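Local coordinates for endoglucanase (Uncultured bacterium, PDB 3X17), which probably cleaves internal beta-1,4-glycosidic bonds of cellulose, as a family 9 glycoside hydrolase with an (alpha/alpha)6-barrel catalytic domain, at residues Q273-A278 with W308-A313; W282-R287 with Y384-T389; D339-A344 with T366-Y371; A372-S375 with A380-G383. All coordinates share one frame; numbering follows the deposited sequence.

Contact 1: residues Q273-A278 with W308-A313; sequences QDTAKA and WRFLAA
Ala276 and Leu311 meet where two helical segments, 273-278 and 308-312, run roughly antiparallel: their directions differ by 141° and their short axes come within 9.6 Å. The CA atoms of Ala276 and Trp308 are the nearest pair, 7.0 Å apart. Leu311 carries the contact with two parts of its side chain. Its CD1 lies against Ala276, 3.7 Å from CB of Ala276 and equally close to CA of that residue, while its CG sits 3.9 Å from CG2 of Thr275. The Leu311 and Thr275 side chains lie alongside one another, pointing opposite ways. In Thr275 the methyl CG2 is anti to the backbone N, which points it at the other helix; OG1 instead sits beside the N and bonds to Thr271 O, at the end of the strand that leads into the helix. The same methyl also reaches the Phe310 ring obliquely, 4.3 Å from CD2 of Phe310. On the far side of helix 272-288, Lys277 NZ holds Gln273 OE1 at 2.7 Å, arriving 44° above the carbonyl plane. That ammonium also makes a salt bridge with Asp339, and so ties this flank of the helix to a calcium ligand. No hydrogen bond crosses between the segments; Leu311 packs on Ala276 and the Thr275 methyl. The pair belongs to an alpha-helical hairpin, two consecutive helices joined by a short loop, as expected in an (alpha/alpha)6 barrel.

Contact 2: residues W282-R287 with Y384-T389; sequences WAMAAR and YFDYVT
Asp386 faces both Arg287 and Met284, although the two backbones stay well apart: their nearest CA atoms, those of Met284 and Asp386, are separated by 9.3 Å. Early in segment 384-389 the Phe385 ring stacks with Phe448. Asp386 then reaches over: with CG beside its own backbone N (chi1 -82°), its OD2 stands 3.6 Å from NH2 of Arg287, a long salt bridge. NH1 of Arg287 is about as close, so OD2 faces the pair of terminal nitrogens at the edge of the guanidinium, near its plane, yet the carboxylate is turned 87° from it and the two groups do not pair side by side. Arg287 gets there through bends at chi2 and chi3, which fold the guanidinium back until CA of Met284 lies against one face, toward its rim. The methyl CE of Met284 touches the same oxygen, OD2 of Asp386, at 4.0 Å. Further along, Thr389 OG1 bonds to Phe385 O at 2.8 Å, on the opposite face of that carbonyl from Thr389 N. The two charged groups have stronger partners around them: Glu346 of helix 337-351 for Arg287 NH2, and Glu199 and Lys196 of helix 184-200 for Arg287 NH1 and Asp386 OD1. A network of charges thus links helices 272-288 and 381-390 with those two helices.

Contact 3: residues D339-A344 with T366-Y371; sequences DRFWAA and TGLPAY. With CA (calcium ion), chain E.
Pro369 lies with the edge of its ring on one face of Phe341, a CH-pi contact in which CD of Pro369 stands 3.9 Å from the centroid of the Phe341 ring and 20° off its normal. The packing is tightest nearer the root of the aromatic side chain, where CG of Pro369 comes to 3.4 Å from CG of Phe341. The proline ring stands across the phenyl. With CG anti to the backbone N (chi1 169°), the phenyl ring leaves helix 337-351 toward the loop and presents its face to the proline. Leu368 adds a second, oblique touch: its CD2 is 3.8 Å from CE1 of Phe341. No hydrogen bond crosses between the segments, so the loop is held against the helix here by apolar packing. Gly367, with a positive phi of 143°, takes the chain out of helical geometry just before Leu368 and Pro369; at these backbone angles a CB would press on the carbonyl O of Thr366. Two residues before Phe341 on the helix, Asp339 uses a single carboxylate oxygen for metal: OD2 of Asp339 binds the calcium ion at 2.2 Å. Water 1 sits 2.5 Å from the same calcium ion. Asp333, Asp335, Asp338 and Val377 complete the site. The Phe341-Pro369 pair is flanked by Met363 of helix 354-366 and by Ala380, and the OH of Tyr384 on helix 381-390 bonds to Pro369 O; the extended chain from Leu368 leaves helix 354-366 and packs against helices 337-351 and 381-390.

Contact 4: residues A372-S375 with A380-G383; sequences APVS and AALG
Val374 and Ala381 bring the extended segment 372-375 to within 6.0 Å, CA to CA, of the first turn of helix 381-390. This is the loop-to-helix join of the family 9 (alpha/alpha)6-barrel domain: the chain runs past the start of the helix, turns back over a few residues and enters it. Val374 has the largest share of the contact. Its CG1 is anti to the backbone N (chi1 166°), which leaves CG2 to do the touching, and that one methyl is shared between two helical residues. CG2 of Val374 is 3.8 Å from CB of Ala381 and stands as near to CG of Leu382, with CD2 of Leu382 only slightly farther off. The Val374 and Leu382 side chains are nearly perpendicular, and it is CG and CD2 of the leucine that meet the valine methyl. Leu382 also touches Trp342 of helix 337-351 and Ala192 of helix 184-200, which makes this small apolar cluster part of the buried packing among the helices. Pro373 points away from segment 380-383, onto helix 435-452. One water bridges the two backbones. Water 2 accepts from Ala381 N at 2.7 Å. The same water donates to Ala372 O at 3.0 Å, though it has other acceptors to choose from. Beside that bridge the methyl CB of Ala381 packs directly on the carbonyl, 3.5 Å from O of Ala372.

From the N terminus, helix 272-288 comes first and serves two contacts: its early part pairs with the end of the next helix in contact 1, its later part with helix 381-390 in contact 2. Their segments interleave, so the two loops cross. Contact 1 closes a loop of 29 residues, mostly helical, whereas contact 2 spans 96 and encloses contacts 3 and 4. Contact 3 follows contact 1 in series, closing the turn from helix 337-351 through helix 354-366 to the loop beyond; contact 4 then closes the shortest loop, leading into helix 381-390. Trp342 of contact 3 touches Met284 of contact 2 and Leu382 of contact 4, while Lys277 joins contact 1 to contact 3.

Contact 1: residues Q273-A278 with W308-A313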
# COMPACT_ATOMS: atom_id res chain seq x y z
N GLN A 273 -3.63 -6.29 -19.80
CA GLN A 273 -3.85 -5.79 -18.43
C GLN A 273 -3.00 -4.57 -18.09
O GLN A 273 -3.48 -3.62 -17.47
CB GLN A 273 -3.74 -6.89 -17.34
CG GLN A 273 -2.38 -7.58 -17.24
CD GLN A 273 -1.49 -7.00 -16.14
OE1 GLN A 273 -1.82 -5.98 -15.52
NE2 GLN A 273 -0.33 -7.64 -15.92
N ASP A 274 -1.72 -4.60 -18.47
CA ASP A 274 -0.85 -3.46 -18.25
C ASP A 274 -1.33 -2.28 -19.07
O ASP A 274 -1.27 -1.13 -18.60
CB ASP A 274 0.62 -3.79 -18.59
CG ASP A 274 1.27 -4.72 -17.56
OD1 ASP A 274 1.23 -4.38 -16.35
OD2 ASP A 274 1.86 -5.76 -17.97
N THR A 275 -1.75 -2.54 -20.31
CA THR A 275 -2.18 -1.47 -21.18
C THR A 275 -3.42 -0.76 -20.55
O THR A 275 -3.48 0.49 -20.46
CB THR A 275 -2.49 -2.04 -22.59
OG1 THR A 275 -1.30 -2.62 -23.15
CG2 THR A 275 -2.99 -0.96 -23.51
N ALA A 276 -4.33 -1.56 -20.01
CA ALA A 276 -5.57 -1.03 -19.41
C ALA A 276 -5.30 -0.35 -18.05
O ALA A 276 -5.78 0.74 -17.79
CB ALA A 276 -6.59 -2.19 -19.24
N LYS A 277 -4.48 -0.97 -17.20
CA LYS A 277 -4.04 -0.32 -15.96
C LYS A 277 -3.40 1.05 -16.23
O LYS A 277 -3.73 2.03 -15.57
CB LYS A 277 -3.06 -1.16 -15.17
CG LYS A 277 -3.68 -2.30 -14.36
CD LYS A 277 -2.57 -3.20 -13.83
CE LYS A 277 -3.05 -4.19 -12.78
NZ LYS A 277 -3.54 -5.44 -13.46
N ALA A 278 -2.56 1.14 -17.26
CA ALA A 278 -1.89 2.41 -17.50
C ALA A 278 -2.91 3.40 -18.03
O ALA A 278 -2.90 4.56 -17.65
CB ALA A 278 -0.74 2.22 -18.48
N TRP A 308 -6.52 2.80 -25.00
CA TRP A 308 -7.84 2.25 -25.19
C TRP A 308 -8.10 1.88 -26.66
O TRP A 308 -8.83 0.93 -26.93
CB TRP A 308 -8.93 3.20 -24.71
CG TRP A 308 -10.29 2.55 -24.79
CD1 TRP A 308 -11.19 2.65 -25.80
CD2 TRP A 308 -10.82 1.60 -23.86
NE1 TRP A 308 -12.28 1.87 -25.53
CE2 TRP A 308 -12.08 1.20 -24.35
CE3 TRP A 308 -10.39 1.11 -22.61
CZ2 TRP A 308 -12.91 0.32 -23.66
CZ3 TRP A 308 -11.22 0.22 -21.92
CH2 TRP A 308 -12.45 -0.19 -22.47
N ARG A 309 -7.54 2.62 -27.61
CA ARG A 309 -7.70 2.26 -29.03
C ARG A 309 -7.08 0.89 -29.29
O ARG A 309 -7.70 -0.00 -29.89
CB ARG A 309 -7.02 3.29 -29.93
CG ARG A 309 -7.96 4.35 -30.47
CD ARG A 309 -7.18 5.54 -31.01
NE ARG A 309 -7.64 6.74 -30.31
CZ ARG A 309 -6.86 7.70 -29.84
NH1 ARG A 309 -5.56 7.71 -30.10
NH2 ARG A 309 -7.41 8.71 -29.18
N PHE A 310 -5.89 0.68 -28.74
CA PHE A 310 -5.29 -0.65 -28.77
C PHE A 310 -6.19 -1.72 -28.16
O PHE A 310 -6.38 -2.77 -28.76
CB PHE A 310 -3.92 -0.67 -28.11
CG PHE A 310 -3.23 -1.99 -28.23
CD1 PHE A 310 -2.48 -2.29 -29.37
CD2 PHE A 310 -3.39 -2.96 -27.25
CE1 PHE A 310 -1.89 -3.54 -29.52
CE2 PHE A 310 -2.77 -4.20 -27.38
CZ PHE A 310 -2.04 -4.50 -28.53
N LEU A 311 -6.67 -1.50 -26.93
CA LEU A 311 -7.54 -2.49 -26.28
C LEU A 311 -8.83 -2.81 -27.05
O LEU A 311 -9.30 -3.94 -27.02
CB LEU A 311 -7.91 -2.07 -24.85
CG LEU A 311 -6.76 -1.99 -23.87
CD1 LEU A 311 -7.15 -1.07 -22.73
CD2 LEU A 311 -6.42 -3.42 -23.37
N ALA A 312 -9.43 -1.82 -27.69
CA ALA A 312 -10.70 -2.05 -28.37
C ALA A 312 -10.51 -2.87 -29.66
O ALA A 312 -11.45 -3.50 -30.14
CB ALA A 312 -11.43 -0.73 -28.65
N ALA A 313 -9.25 -3.01 -30.09
CA ALA A 313 -8.92 -3.74 -31.32
C ALA A 313 -8.26 -5.06 -30.99
O ALA A 313 -7.75 -5.75 -31.87
CB ALA A 313 -7.97 -2.91 -32.21

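Contact 2: residues W282-R287 with Y384-T389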
# COMPACT_ATOMS: atom_id res chain seq x y z
N TRP A 282 -3.49 6.95 -16.07
CA TRP A 282 -3.34 8.16 -16.87
C TRP A 282 -4.65 8.96 -16.94
O TRP A 282 -4.61 10.19 -16.98
CB TRP A 282 -2.94 7.82 -18.31
CG TRP A 282 -1.53 7.41 -18.48
CD1 TRP A 282 -0.44 7.86 -17.78
CD2 TRP A 282 -1.03 6.47 -19.44
NE1 TRP A 282 0.70 7.21 -18.21
CE2 TRP A 282 0.37 6.40 -19.26
CE3 TRP A 282 -1.64 5.64 -20.39
CZ2 TRP A 282 1.17 5.55 -20.02
CZ3 TRP A 282 -0.83 4.78 -21.14
CH2 TRP A 282 0.55 4.76 -20.97
N ALA A 283 -5.77 8.29 -17.17
CA ALA A 283 -7.06 9.00 -17.22
C ALA A 283 -7.40 9.64 -15.87
O ALA A 283 -7.93 10.75 -15.82
CB ALA A 283 -8.18 8.09 -17.67
N MET A 284 -7.14 8.93 -14.78
CA MET A 284 -7.17 9.56 -13.46
C MET A 284 -6.30 10.82 -13.36
O MET A 284 -6.69 11.79 -12.74
CB MET A 284 -6.79 8.58 -12.36
CG MET A 284 -7.89 7.59 -12.06
SD MET A 284 -7.29 6.28 -10.98
CE MET A 284 -7.40 7.12 -9.40
N ALA A 285 -5.07 10.76 -13.86
CA ALA A 285 -4.15 11.89 -13.71
C ALA A 285 -4.65 13.05 -14.54
O ALA A 285 -4.43 14.22 -14.19
CB ALA A 285 -2.74 11.49 -14.15
N ALA A 286 -5.26 12.73 -15.68
CA ALA A 286 -5.82 13.76 -16.55
C ALA A 286 -6.85 14.60 -15.78
O ALA A 286 -6.91 15.81 -15.94
CB ALA A 286 -6.44 13.14 -17.80
N ARG A 287 -7.62 13.96 -14.94
CA ARG A 287 -8.63 14.62 -14.17
C ARG A 287 -7.99 15.38 -13.04
O ARG A 287 -8.34 16.47 -12.76
CB ARG A 287 -9.65 13.61 -13.63
CG ARG A 287 -10.53 14.11 -12.52
CD ARG A 287 -10.72 13.07 -11.45
NE ARG A 287 -11.05 11.82 -12.05
CZ ARG A 287 -10.84 10.62 -11.54
NH1 ARG A 287 -10.32 10.44 -10.37
NH2 ARG A 287 -11.20 9.59 -12.25
N TYR A 384 -15.34 1.14 -9.44
CA TYR A 384 -16.61 1.19 -8.70
C TYR A 384 -16.76 2.55 -8.04
O TYR A 384 -17.76 3.23 -8.22
CB TYR A 384 -16.63 0.12 -7.62
CG TYR A 384 -17.13 -1.22 -8.09
CD1 TYR A 384 -16.29 -2.11 -8.76
CD2 TYR A 384 -18.41 -1.64 -7.76
CE1 TYR A 384 -16.75 -3.38 -9.16
CE2 TYR A 384 -18.86 -2.90 -8.12
CZ TYR A 384 -18.05 -3.75 -8.84
OH TYR A 384 -18.54 -5.00 -9.16
N PHE A 385 -15.73 2.96 -7.30
CA PHE A 385 -15.81 4.16 -6.47
C PHE A 385 -15.87 5.41 -7.33
O PHE A 385 -16.59 6.34 -7.00
CB PHE A 385 -14.62 4.24 -5.50
CG PHE A 385 -14.77 5.29 -4.42
CD1 PHE A 385 -15.64 5.09 -3.34
CD2 PHE A 385 -14.09 6.50 -4.51
CE1 PHE A 385 -15.84 6.08 -2.38
CE2 PHE A 385 -14.23 7.47 -3.53
CZ PHE A 385 -15.10 7.25 -2.45
N ASP A 386 -15.08 5.45 -8.40
CA ASP A 386 -14.95 6.67 -9.20
C ASP A 386 -16.18 6.87 -10.07
O ASP A 386 -16.66 7.99 -10.24
CB ASP A 386 -13.69 6.63 -10.08
CG ASP A 386 -12.44 7.03 -9.31
OD1 ASP A 386 -12.59 7.42 -8.12
OD2 ASP A 386 -11.32 6.88 -9.85
N TYR A 387 -16.71 5.78 -10.60
CA TYR A 387 -18.01 5.82 -11.24
C TYR A 387 -19.14 6.41 -10.35
O TYR A 387 -19.79 7.39 -10.73
CB TYR A 387 -18.42 4.43 -11.71
CG TYR A 387 -19.67 4.43 -12.57
CD1 TYR A 387 -20.92 4.75 -12.02
CD2 TYR A 387 -19.62 4.03 -13.90
CE1 TYR A 387 -22.08 4.71 -12.79
CE2 TYR A 387 -20.78 3.97 -14.68
CZ TYR A 387 -22.00 4.34 -14.13
OH TYR A 387 -23.14 4.31 -14.93
N VAL A 388 -19.36 5.80 -9.18
CA VAL A 388 -20.31 6.28 -8.18
C VAL A 388 -20.06 7.75 -7.78
O VAL A 388 -20.99 8.56 -7.83
CB VAL A 388 -20.39 5.33 -6.92
CG1 VAL A 388 -21.21 5.96 -5.82
CG2 VAL A 388 -21.01 3.95 -7.31
N THR A 389 -18.82 8.12 -7.46
CA THR A 389 -18.57 9.46 -6.89
C THR A 389 -18.25 10.55 -7.90
O THR A 389 -18.27 11.73 -7.54
CB THR A 389 -17.50 9.46 -5.83
OG1 THR A 389 -16.24 9.03 -6.41
CG2 THR A 389 -17.92 8.52 -4.68

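Contact 3: residues D339-A344 with T366-Y371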
# COMPACT_ATOMS: atom_id res chain seq x y z
N ASP A 339 -9.29 -4.92 -15.15
CA ASP A 339 -8.47 -3.79 -15.62
C ASP A 339 -9.13 -2.96 -16.73
O ASP A 339 -9.11 -1.73 -16.68
CB ASP A 339 -7.09 -4.31 -16.06
CG ASP A 339 -6.51 -5.29 -15.06
OD1 ASP A 339 -5.94 -4.83 -14.06
OD2 ASP A 339 -6.60 -6.52 -15.25
N ARG A 340 -9.75 -3.62 -17.72
CA ARG A 340 -10.49 -2.87 -18.76
C ARG A 340 -11.68 -2.10 -18.20
O ARG A 340 -11.92 -0.95 -18.56
CB ARG A 340 -10.96 -3.76 -19.92
CG ARG A 340 -9.86 -4.43 -20.69
CD ARG A 340 -10.46 -5.38 -21.76
NE ARG A 340 -9.44 -6.16 -22.45
CZ ARG A 340 -9.17 -6.10 -23.75
NH1 ARG A 340 -9.85 -5.28 -24.54
NH2 ARG A 340 -8.22 -6.86 -24.26
N PHE A 341 -12.45 -2.74 -17.32
CA PHE A 341 -13.54 -2.04 -16.62
C PHE A 341 -13.01 -0.74 -16.01
O PHE A 341 -13.54 0.36 -16.27
CB PHE A 341 -14.12 -2.96 -15.53
CG PHE A 341 -15.06 -2.26 -14.57
CD1 PHE A 341 -16.40 -2.07 -14.91
CD2 PHE A 341 -14.62 -1.80 -13.34
CE1 PHE A 341 -17.29 -1.48 -14.02
CE2 PHE A 341 -15.50 -1.22 -12.43
CZ PHE A 341 -16.84 -1.02 -12.81
N TRP A 342 -11.92 -0.85 -15.25
CA TRP A 342 -11.37 0.30 -14.52
C TRP A 342 -10.94 1.40 -15.49
O TRP A 342 -11.25 2.57 -15.30
CB TRP A 342 -10.22 -0.14 -13.64
CG TRP A 342 -9.48 0.99 -12.99
CD1 TRP A 342 -10.02 2.11 -12.42
CD2 TRP A 342 -8.09 1.01 -12.66
NE1 TRP A 342 -9.03 2.87 -11.83
CE2 TRP A 342 -7.83 2.21 -11.97
CE3 TRP A 342 -7.01 0.16 -12.97
CZ2 TRP A 342 -6.53 2.62 -11.62
CZ3 TRP A 342 -5.72 0.58 -12.65
CH2 TRP A 342 -5.49 1.79 -11.96
N ALA A 343 -10.27 1.00 -16.56
CA ALA A 343 -9.87 1.96 -17.58
C ALA A 343 -11.08 2.63 -18.23
O ALA A 343 -11.11 3.85 -18.39
CB ALA A 343 -8.96 1.28 -18.64
N ALA A 344 -12.08 1.83 -18.61
CA ALA A 344 -13.35 2.39 -19.11
C ALA A 344 -13.99 3.44 -18.20
O ALA A 344 -14.33 4.53 -18.65
CB ALA A 344 -14.36 1.28 -19.46
N THR A 366 -23.25 -8.81 -18.51
CA THR A 366 -22.75 -10.18 -18.37
C THR A 366 -22.11 -10.46 -17.01
O THR A 366 -22.02 -11.62 -16.57
CB THR A 366 -21.78 -10.57 -19.50
OG1 THR A 366 -20.90 -9.47 -19.78
CG2 THR A 366 -22.56 -10.93 -20.78
N GLY A 367 -21.73 -9.39 -16.31
CA GLY A 367 -21.17 -9.52 -14.97
C GLY A 367 -20.07 -8.51 -14.75
O GLY A 367 -19.16 -8.40 -15.57
N LEU A 368 -20.23 -7.67 -13.74
CA LEU A 368 -19.20 -6.69 -13.40
C LEU A 368 -18.05 -7.42 -12.74
O LEU A 368 -18.23 -8.51 -12.21
CB LEU A 368 -19.77 -5.66 -12.43
CG LEU A 368 -20.87 -4.75 -12.97
CD1 LEU A 368 -21.56 -4.02 -11.80
CD2 LEU A 368 -20.32 -3.77 -13.99
N PRO A 369 -16.85 -6.82 -12.76
CA PRO A 369 -15.69 -7.41 -12.08
C PRO A 369 -16.04 -7.68 -10.62
O PRO A 369 -16.84 -6.93 -10.06
CB PRO A 369 -14.65 -6.27 -12.14
CG PRO A 369 -15.04 -5.46 -13.32
CD PRO A 369 -16.53 -5.53 -13.41
N ALA A 370 -15.49 -8.72 -10.01
CA ALA A 370 -15.65 -8.92 -8.57
C ALA A 370 -15.16 -7.68 -7.80
O ALA A 370 -14.23 -6.99 -8.25
CB ALA A 370 -14.90 -10.19 -8.09
N TYR A 371 -15.85 -7.37 -6.70
CA TYR A 371 -15.48 -6.27 -5.83
C TYR A 371 -14.50 -6.78 -4.77
O TYR A 371 -14.81 -7.66 -3.97
CB TYR A 371 -16.71 -5.65 -5.13
CG TYR A 371 -16.40 -4.33 -4.43
CD1 TYR A 371 -16.25 -3.17 -5.15
CD2 TYR A 371 -16.15 -4.29 -3.06
CE1 TYR A 371 -15.95 -1.97 -4.53
CE2 TYR A 371 -15.80 -3.12 -2.45
CZ TYR A 371 -15.76 -1.95 -3.17
OH TYR A 371 -15.44 -0.77 -2.54
CA CA E . -6.66 -8.25 -13.82
O HOH W 1 -8.04 -9.97 -12.67

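Contact 4: residues A372-S375 with A380-G383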
# COMPACT_ATOMS: atom_id res chain seq x y z
N ALA A 372 -13.29 -6.25 -4.78
CA ALA A 372 -12.26 -6.81 -3.92
C ALA A 372 -11.29 -5.70 -3.55
O ALA A 372 -11.32 -4.64 -4.18
CB ALA A 372 -11.55 -7.96 -4.62
N PRO A 373 -10.52 -5.90 -2.47
CA PRO A 373 -9.59 -4.84 -2.05
C PRO A 373 -8.66 -4.57 -3.24
O PRO A 373 -8.39 -5.48 -4.02
CB PRO A 373 -8.80 -5.48 -0.90
CG PRO A 373 -9.70 -6.60 -0.39
CD PRO A 373 -10.59 -7.02 -1.51
N VAL A 374 -8.30 -3.32 -3.47
CA VAL A 374 -7.47 -2.95 -4.62
C VAL A 374 -6.15 -3.69 -4.58
O VAL A 374 -5.48 -3.75 -3.52
CB VAL A 374 -7.21 -1.43 -4.61
CG1 VAL A 374 -6.08 -1.06 -5.57
CG2 VAL A 374 -8.53 -0.70 -4.92
N SER A 375 -5.83 -4.37 -5.69
CA SER A 375 -4.56 -5.10 -5.82
C SER A 375 -4.09 -5.03 -7.29
O SER A 375 -4.84 -4.64 -8.15
CB SER A 375 -4.77 -6.58 -5.42
OG SER A 375 -5.44 -7.27 -6.47
N ALA A 380 -10.30 -3.06 -9.74
CA ALA A 380 -11.57 -2.51 -10.18
C ALA A 380 -12.37 -1.75 -9.10
O ALA A 380 -13.28 -1.01 -9.44
CB ALA A 380 -12.44 -3.60 -10.85
N ALA A 381 -12.02 -1.90 -7.81
CA ALA A 381 -12.73 -1.14 -6.77
C ALA A 381 -12.60 0.36 -7.00
O ALA A 381 -13.51 1.12 -6.64
CB ALA A 381 -12.22 -1.50 -5.39
N LEU A 382 -11.47 0.79 -7.54
CA LEU A 382 -11.28 2.21 -7.88
C LEU A 382 -12.28 2.64 -8.96
O LEU A 382 -12.73 3.78 -9.02
CB LEU A 382 -9.86 2.46 -8.36
CG LEU A 382 -8.69 2.23 -7.38
CD1 LEU A 382 -7.32 2.37 -8.07
CD2 LEU A 382 -8.74 3.17 -6.16
N GLY A 383 -12.63 1.70 -9.83
CA GLY A 383 -13.59 2.02 -10.87
C GLY A 383 -14.98 2.12 -10.26
O GLY A 383 -15.72 3.06 -10.55
O HOH W 2 -10.26 -3.69 -6.81